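Local coordinates for protein putative hexulose 6 phosphate synthase (Salmonella typhimurium, PDB 3F4W) that is of unknown function but folds as a closed eight-stranded TIM barrel of the orotidine 5'-phosphate decarboxylase / HUMPS family, at residues K2-L7 / P181-V186; V106-I111 / D129-H134. All blocks are in the same frame, centred on the assembly; numbering follows the deposited sequence.

Interaction 1: residues K2-L7 / P181-V186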
ATOM      1  N   LYS A   2      18.758 -16.373  -0.119  1.00 21.28           N
ATOM      2  CA  LYS A   2      19.075 -15.153  -0.848  1.00 21.33           C
ATOM      3  C   LYS A   2      19.108 -13.931   0.057  1.00 18.34           C
ATOM      4  O   LYS A   2      18.402 -13.875   1.061  1.00 17.55           O
ATOM      5  CB  LYS A   2      18.040 -14.920  -1.947  1.00 20.85           C
ATOM      6  CG  LYS A   2      17.975 -16.005  -3.006  1.00 21.60           C
ATOM      7  CD  LYS A   2      16.933 -15.652  -4.054  1.00 27.43           C
ATOM      8  CE  LYS A   2      16.935 -16.631  -5.216  1.00 34.53           C
ATOM      9  NZ  LYS A   2      15.836 -16.322  -6.182  1.00 34.04           N
ATOM     10  N   LEU A   3      19.924 -12.949  -0.309  1.00 17.41           N
ATOM     11  CA  LEU A   3      19.920 -11.660   0.372  1.00 17.13           C
ATOM     12  C   LEU A   3      19.114 -10.638  -0.421  1.00 19.42           C
ATOM     13  O   LEU A   3      19.474 -10.277  -1.539  1.00 18.96           O
ATOM     14  CB  LEU A   3      21.343 -11.149   0.601  1.00 17.59           C
ATOM     15  CG  LEU A   3      21.450  -9.730   1.168  1.00 17.17           C
ATOM     16  CD1 LEU A   3      20.611  -9.583   2.432  1.00 21.61           C
ATOM     17  CD2 LEU A   3      22.902  -9.354   1.438  1.00 19.79           C
ATOM     18  N   GLN A   4      18.017 -10.175   0.167  1.00 12.89           N
ATOM     19  CA  GLN A   4      17.192  -9.145  -0.450  1.00 11.62           C
ATOM     20  C   GLN A   4      17.460  -7.819   0.254  1.00 17.34           C
ATOM     21  O   GLN A   4      17.408  -7.742   1.481  1.00 16.63           O
ATOM     22  CB  GLN A   4      15.714  -9.528  -0.350  1.00 15.45           C
ATOM     23  CG  GLN A   4      14.742  -8.445  -0.777  1.00 12.52           C
ATOM     24  CD  GLN A   4      13.321  -8.972  -0.904  1.00 19.48           C
ATOM     25  OE1 GLN A   4      13.105 -10.082  -1.388  1.00 17.57           O
ATOM     26  NE2 GLN A   4      12.348  -8.175  -0.474  1.00 17.10           N
ATOM     27  N   LEU A   5      17.767  -6.785  -0.526  1.00 14.96           N
ATOM     28  CA  LEU A   5      18.092  -5.468   0.016  1.00 16.18           C
ATOM     29  C   LEU A   5      16.958  -4.462  -0.179  1.00 15.77           C
ATOM     30  O   LEU A   5      16.647  -4.074  -1.306  1.00 14.43           O
ATOM     31  CB  LEU A   5      19.366  -4.924  -0.630  1.00 16.23           C
ATOM     32  CG  LEU A   5      19.761  -3.498  -0.241  1.00 16.37           C
ATOM     33  CD1 LEU A   5      20.208  -3.436   1.212  1.00 18.18           C
ATOM     34  CD2 LEU A   5      20.856  -2.985  -1.153  1.00 21.38           C
ATOM     35  N   ALA A   6      16.356  -4.026   0.922  1.00 15.15           N
ATOM     36  CA  ALA A   6      15.282  -3.037   0.855  1.00 14.23           C
ATOM     37  C   ALA A   6      15.806  -1.607   0.702  1.00 19.09           C
ATOM     38  O   ALA A   6      16.489  -1.087   1.583  1.00 18.05           O
ATOM     39  CB  ALA A   6      14.376  -3.144   2.085  1.00 14.98           C
ATOM     40  N   LEU A   7      15.483  -0.981  -0.426  1.00 16.79           N
ATOM     41  CA  LEU A   7      15.755   0.437  -0.625  1.00 16.64           C
ATOM     42  C   LEU A   7      14.489   1.237  -0.322  1.00 17.26           C
ATOM     43  O   LEU A   7      13.610   1.371  -1.171  1.00 16.15           O
ATOM     44  CB  LEU A   7      16.219   0.706  -2.058  1.00 15.05           C
ATOM     45  CG  LEU A   7      17.429  -0.092  -2.548  1.00 18.83           C
ATOM     46  CD1 LEU A   7      17.735   0.252  -3.993  1.00 17.18           C
ATOM     47  CD2 LEU A   7      18.640   0.168  -1.668  1.00 19.08           C
ATOM     48  N   PRO A 181      15.299 -19.757   6.480  1.00 18.11           N
ATOM     49  CA  PRO A 181      14.388 -19.103   5.536  1.00 17.81           C
ATOM     50  C   PRO A 181      14.984 -19.201   4.137  1.00 17.76           C
ATOM     51  O   PRO A 181      16.174 -19.483   4.007  1.00 20.73           O
ATOM     52  CB  PRO A 181      14.393 -17.635   5.986  1.00 17.22           C
ATOM     53  CG  PRO A 181      15.261 -17.572   7.226  1.00 24.12           C
ATOM     54  CD  PRO A 181      16.112 -18.787   7.227  1.00 18.67           C
ATOM     55  N   ASP A 182      14.179 -18.966   3.109  1.00 18.31           N
ATOM     56  CA  ASP A 182      14.684 -18.964   1.741  1.00 22.68           C
ATOM     57  C   ASP A 182      15.251 -17.598   1.369  1.00 22.14           C
ATOM     58  O   ASP A 182      16.195 -17.496   0.582  1.00 20.86           O
ATOM     59  CB  ASP A 182      13.584 -19.384   0.770  1.00 18.64           C
ATOM     60  CG  ASP A 182      13.073 -20.777   1.052  1.00 22.92           C
ATOM     61  OD1 ASP A 182      13.772 -21.748   0.698  1.00 28.35           O
ATOM     62  OD2 ASP A 182      11.970 -20.905   1.631  1.00 22.68           O
ATOM     63  N   VAL A 183      14.682 -16.547   1.946  1.00 14.28           N
ATOM     64  CA  VAL A 183      15.156 -15.194   1.686  1.00 16.20           C
ATOM     65  C   VAL A 183      15.269 -14.406   2.981  1.00 14.89           C
ATOM     66  O   VAL A 183      14.347 -14.398   3.799  1.00 13.85           O
ATOM     67  CB  VAL A 183      14.227 -14.437   0.707  1.00 15.09           C
ATOM     68  CG1 VAL A 183      14.705 -12.993   0.511  1.00 13.67           C
ATOM     69  CG2 VAL A 183      14.152 -15.165  -0.630  1.00 18.73           C
ATOM     70  N   VAL A 184      16.412 -13.764   3.169  1.00 13.58           N
ATOM     71  CA  VAL A 184      16.603 -12.850   4.281  1.00 14.42           C
ATOM     72  C   VAL A 184      16.605 -11.425   3.732  1.00 16.76           C
ATOM     73  O   VAL A 184      17.373 -11.099   2.824  1.00 15.03           O
ATOM     74  CB  VAL A 184      17.914 -13.140   5.027  1.00 15.81           C
ATOM     75  CG1 VAL A 184      18.172 -12.076   6.077  1.00 16.87           C
ATOM     76  CG2 VAL A 184      17.859 -14.524   5.662  1.00 18.53           C
ATOM     77  N   ILE A 185      15.720 -10.589   4.269  1.00 12.06           N
ATOM     78  CA  ILE A 185      15.564  -9.213   3.808  1.00 12.83           C
ATOM     79  C   ILE A 185      16.240  -8.244   4.776  1.00 13.73           C
ATOM     80  O   ILE A 185      16.011  -8.299   5.984  1.00 16.05           O
ATOM     81  CB  ILE A 185      14.066  -8.839   3.662  1.00 11.92           C
ATOM     82  CG1 ILE A 185      13.374  -9.766   2.658  1.00 12.16           C
ATOM     83  CG2 ILE A 185      13.915  -7.388   3.242  1.00 12.72           C
ATOM     84  CD1 ILE A 185      11.861  -9.844   2.817  1.00 13.38           C
ATOM     85  N   VAL A 186      17.078  -7.365   4.240  1.00 14.68           N
ATOM     86  CA  VAL A 186      17.785  -6.382   5.050  1.00 15.46           C
ATOM     87  C   VAL A 186      17.668  -5.019   4.390  1.00 17.04           C
ATOM     88  O   VAL A 186      17.729  -4.904   3.166  1.00 19.21           O
ATOM     89  CB  VAL A 186      19.276  -6.754   5.225  1.00 17.04           C
ATOM     90  CG1 VAL A 186      20.040  -5.620   5.892  1.00 14.44           C
ATOM     91  CG2 VAL A 186      19.410  -8.032   6.038  1.00 16.14           C
TER
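Side by side and pointing the same way, Q4 and I185 make the densest side-chain packing between 2-7 and 181-186. The Q4 chain is extended, with CG anti to the backbone N (chi1 172°), so the flat amide lies along the isoleucine: Q4 CD comes within 3.6 Å of I185 CG1. V183 CG1 closes in obliquely on Q4 CB at 3.7 Å, while Q4 NE2 gives a hydrogen bond to E30 of strand 28-31. Beneath these side chains runs the seam that shuts the TIM barrel, the first strand pairing in parallel with the eighth through five backbone hydrogen bonds. V186 N meets Q4 O at 2.8 Å, almost along the C=O axis, whereas A6 N approaches V186 O from 30° above the carbonyl plane. On the face of L3, L5, V184 and V186 the touch between side chains is sparser: L3 CD1 reaches V186 CG2 at 4.1 Å, and I203 and L207 of helix 196-209 cover L3, V184 and V186. The looser end is at K2 and D182, both partly exposed. K2 N still donates to D182 O at 2.9 Å, but the extended lysine chain leads away from 181-186 to a salt bridge with E55.

Interaction 2: residues V106-I111 / D129-H134; sequences VVVDMI and DMLAVH
A histidine-carboxylate hydrogen bond links the ends of two neighbouring strands: H134 ND1 donates to the syn lone pair of D109 OD1 over 2.8 Å, with the oxygen close to the imidazole plane. The strands belong to a beta-alpha-beta unit of the TIM barrel, a right-handed crossover through helix 116-126. Both side chains, CG anti to the backbone N, cross obliquely, carboxylate and ring 33° apart. D109 OD2 in turn accepts from I111 N in an Asx turn, met from above the carboxylate plane. Gripped at both oxygens, the carboxylate should fix the rotation of the imidazole and may favour its protonation; H134 NE2 is hydrogen-bonded to a malonate ion, probably from the crystallisation liquor. V108 N donates to M130 O at 2.9 Å and M110 N to A132 O nearly along the C=O axis. V107 splits its methyls, CG1 against A132 CB and CG2 against M130 SD at 3.7 Å. On the other face V108 and L131 lie side by side, under L123 and M153 of the flanking helices. At the N-terminal ends of the two segments a water donates to V106 O and accepts from D129 N at 2.7 Å.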
ATOM      1  N   VAL A 106       4.645 -13.529  -7.013  1.00 13.44           N
ATOM      2  CA  VAL A 106       4.046 -12.723  -5.961  1.00 11.75           C
ATOM      3  C   VAL A 106       4.576 -13.152  -4.590  1.00 12.41           C
ATOM      4  O   VAL A 106       4.706 -14.342  -4.301  1.00 11.17           O
ATOM      5  CB  VAL A 106       2.510 -12.843  -5.977  1.00 14.05           C
ATOM      6  CG1 VAL A 106       1.915 -12.400  -4.634  1.00 13.93           C
ATOM      7  CG2 VAL A 106       1.924 -12.038  -7.135  1.00 11.23           C
ATOM      8  N   VAL A 107       4.896 -12.169  -3.759  1.00 16.04           N
ATOM      9  CA  VAL A 107       5.295 -12.422  -2.384  1.00 13.69           C
ATOM     10  C   VAL A 107       4.218 -11.866  -1.461  1.00 16.05           C
ATOM     11  O   VAL A 107       3.895 -10.679  -1.523  1.00 15.58           O
ATOM     12  CB  VAL A 107       6.632 -11.734  -2.054  1.00 12.73           C
ATOM     13  CG1 VAL A 107       6.938 -11.870  -0.573  1.00 15.22           C
ATOM     14  CG2 VAL A 107       7.758 -12.319  -2.902  1.00 16.74           C
ATOM     15  N   VAL A 108       3.642 -12.717  -0.618  1.00 12.66           N
ATOM     16  CA  VAL A 108       2.615 -12.256   0.307  1.00 11.86           C
ATOM     17  C   VAL A 108       3.278 -11.773   1.592  1.00 14.64           C
ATOM     18  O   VAL A 108       3.863 -12.564   2.331  1.00 14.70           O
ATOM     19  CB  VAL A 108       1.593 -13.356   0.639  1.00 11.85           C
ATOM     20  CG1 VAL A 108       0.458 -12.782   1.483  1.00 11.95           C
ATOM     21  CG2 VAL A 108       1.044 -13.977  -0.631  1.00 12.24           C
ATOM     22  N   ASP A 109       3.205 -10.468   1.837  1.00 14.59           N
ATOM     23  CA  ASP A 109       3.805  -9.871   3.025  1.00 15.55           C
ATOM     24  C   ASP A 109       2.839  -9.985   4.190  1.00 14.31           C
ATOM     25  O   ASP A 109       1.753  -9.405   4.168  1.00 14.60           O
ATOM     26  CB  ASP A 109       4.157  -8.406   2.760  1.00 18.40           C
ATOM     27  CG  ASP A 109       4.863  -7.746   3.934  1.00 21.06           C
ATOM     28  OD1 ASP A 109       5.561  -6.738   3.710  1.00 25.70           O
ATOM     29  OD2 ASP A 109       4.727  -8.218   5.077  1.00 18.66           O
ATOM     30  N   MET A 110       3.248 -10.730   5.212  1.00 14.45           N
ATOM     31  CA  MET A 110       2.365 -11.085   6.315  1.00 15.52           C
ATOM     32  C   MET A 110       2.394 -10.078   7.455  1.00 12.99           C
ATOM     33  O   MET A 110       1.993 -10.391   8.573  1.00 15.21           O
ATOM     34  CB  MET A 110       2.741 -12.469   6.849  1.00 14.42           C
ATOM     35  CG  MET A 110       2.722 -13.542   5.784  1.00 10.80           C
ATOM     36  SD  MET A 110       1.055 -13.845   5.189  1.00 18.83           S
ATOM     37  CE  MET A 110       0.343 -14.625   6.629  1.00 17.31           C
ATOM     38  N   ILE A 111       2.866  -8.870   7.175  1.00 14.88           N
ATOM     39  CA  ILE A 111       2.915  -7.838   8.203  1.00 15.93           C
ATOM     40  C   ILE A 111       1.529  -7.600   8.814  1.00 13.72           C
ATOM     41  O   ILE A 111       0.530  -7.518   8.100  1.00 15.87           O
ATOM     42  CB  ILE A 111       3.517  -6.519   7.658  1.00 16.39           C
ATOM     43  CG1 ILE A 111       3.599  -5.463   8.764  1.00 14.20           C
ATOM     44  CG2 ILE A 111       2.714  -6.001   6.468  1.00 15.10           C
ATOM     45  CD1 ILE A 111       4.170  -4.143   8.291  1.00 15.69           C
ATOM     46  N   ASP A 129       2.447 -18.967  -2.927  1.00 21.81           N
ATOM     47  CA  ASP A 129       3.622 -19.787  -3.167  1.00 26.65           C
ATOM     48  C   ASP A 129       4.819 -19.284  -2.368  1.00 25.49           C
ATOM     49  O   ASP A 129       5.783 -20.016  -2.146  1.00 21.00           O
ATOM     50  CB  ASP A 129       3.958 -19.705  -4.659  1.00 28.56           C
ATOM     51  CG  ASP A 129       4.483 -21.001  -5.210  1.00 34.22           C
ATOM     52  OD1 ASP A 129       5.111 -21.761  -4.445  1.00 47.67           O
ATOM     53  OD2 ASP A 129       4.264 -21.263  -6.412  1.00 37.45           O
ATOM     54  N   MET A 130       4.758 -18.023  -1.957  1.00 17.09           N
ATOM     55  CA  MET A 130       5.873 -17.386  -1.272  1.00 19.03           C
ATOM     56  C   MET A 130       5.353 -16.375  -0.267  1.00 17.07           C
ATOM     57  O   MET A 130       4.588 -15.475  -0.621  1.00 18.39           O
ATOM     58  CB  MET A 130       6.779 -16.691  -2.285  1.00 17.66           C
ATOM     59  CG  MET A 130       8.025 -16.057  -1.693  1.00 15.64           C
ATOM     60  SD  MET A 130       9.257 -15.737  -2.973  1.00 21.06           S
ATOM     61  CE  MET A 130      10.579 -15.028  -1.993  1.00 16.74           C
ATOM     62  N   LEU A 131       5.771 -16.525   0.984  1.00 15.89           N
ATOM     63  CA  LEU A 131       5.266 -15.695   2.068  1.00 16.26           C
ATOM     64  C   LEU A 131       6.431 -15.059   2.804  1.00 13.90           C
ATOM     65  O   LEU A 131       7.471 -15.685   2.997  1.00 16.93           O
ATOM     66  CB  LEU A 131       4.445 -16.537   3.051  1.00 15.56           C
ATOM     67  CG  LEU A 131       3.431 -17.521   2.459  1.00 15.53           C
ATOM     68  CD1 LEU A 131       2.899 -18.467   3.536  1.00 16.75           C
ATOM     69  CD2 LEU A 131       2.289 -16.786   1.752  1.00 15.11           C
ATOM     70  N   ALA A 132       6.248 -13.817   3.226  1.00 11.91           N
ATOM     71  CA  ALA A 132       7.285 -13.105   3.951  1.00 13.16           C
ATOM     72  C   ALA A 132       6.754 -12.740   5.318  1.00 13.66           C
ATOM     73  O   ALA A 132       5.751 -12.036   5.421  1.00 14.22           O
ATOM     74  CB  ALA A 132       7.689 -11.847   3.196  1.00 13.92           C
ATOM     75  N   VAL A 133       7.404 -13.219   6.371  1.00 14.41           N
ATOM     76  CA  VAL A 133       7.075 -12.720   7.694  1.00 14.01           C
ATOM     77  C   VAL A 133       7.785 -11.384   7.818  1.00 15.83           C
ATOM     78  O   VAL A 133       8.924 -11.234   7.377  1.00 13.83           O
ATOM     79  CB  VAL A 133       7.483 -13.685   8.839  1.00 18.49           C
ATOM     80  CG1 VAL A 133       7.706 -15.094   8.307  1.00 19.20           C
ATOM     81  CG2 VAL A 133       8.707 -13.176   9.572  1.00 20.71           C
ATOM     82  N   HIS A 134       7.100 -10.405   8.392  1.00 16.23           N
ATOM     83  CA  HIS A 134       7.587  -9.038   8.364  1.00 14.54           C
ATOM     84  C   HIS A 134       7.120  -8.232   9.566  1.00 16.23           C
ATOM     85  O   HIS A 134       5.930  -7.982   9.736  1.00 14.92           O
ATOM     86  CB  HIS A 134       7.124  -8.360   7.071  1.00 16.54           C
ATOM     87  CG  HIS A 134       7.772  -7.037   6.815  1.00 17.88           C
ATOM     88  ND1 HIS A 134       7.329  -6.172   5.838  1.00 19.49           N
ATOM     89  CD2 HIS A 134       8.823  -6.427   7.411  1.00 16.67           C
ATOM     90  CE1 HIS A 134       8.088  -5.090   5.836  1.00 19.99           C
ATOM     91  NE2 HIS A 134       8.999  -5.219   6.783  1.00 17.13           N
TER
HETATM   92  O   HOH W   1       2.707 -16.271  -3.393  1.00 21.18           O
HETATM   93  O   HOH W   2       4.658 -11.093   9.760  1.00 17.44           O

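How the interactions relate
The chain starts on strand 2-7 and travels round the whole barrel before strand 183-186 returns beside it, so interaction 1 closes a circuit of 173 intervening residues, joining the first strand to the last. Within that circuit, interaction 2 closes a much shorter loop of 17 residues, mostly helix 116-126, between the fifth and sixth strands. The two contacts are therefore nested and do not cross. One illustrates closure of a cylinder, the other the local repeat from which it is built. Strand 161-165 lies between 129-134 and 181-186 in the sheet. The centres of interactions 1 and 2 are about 12 Å apart, yet the contacts meet, with V183 CG2 packing 3.8 Å from M130 CE.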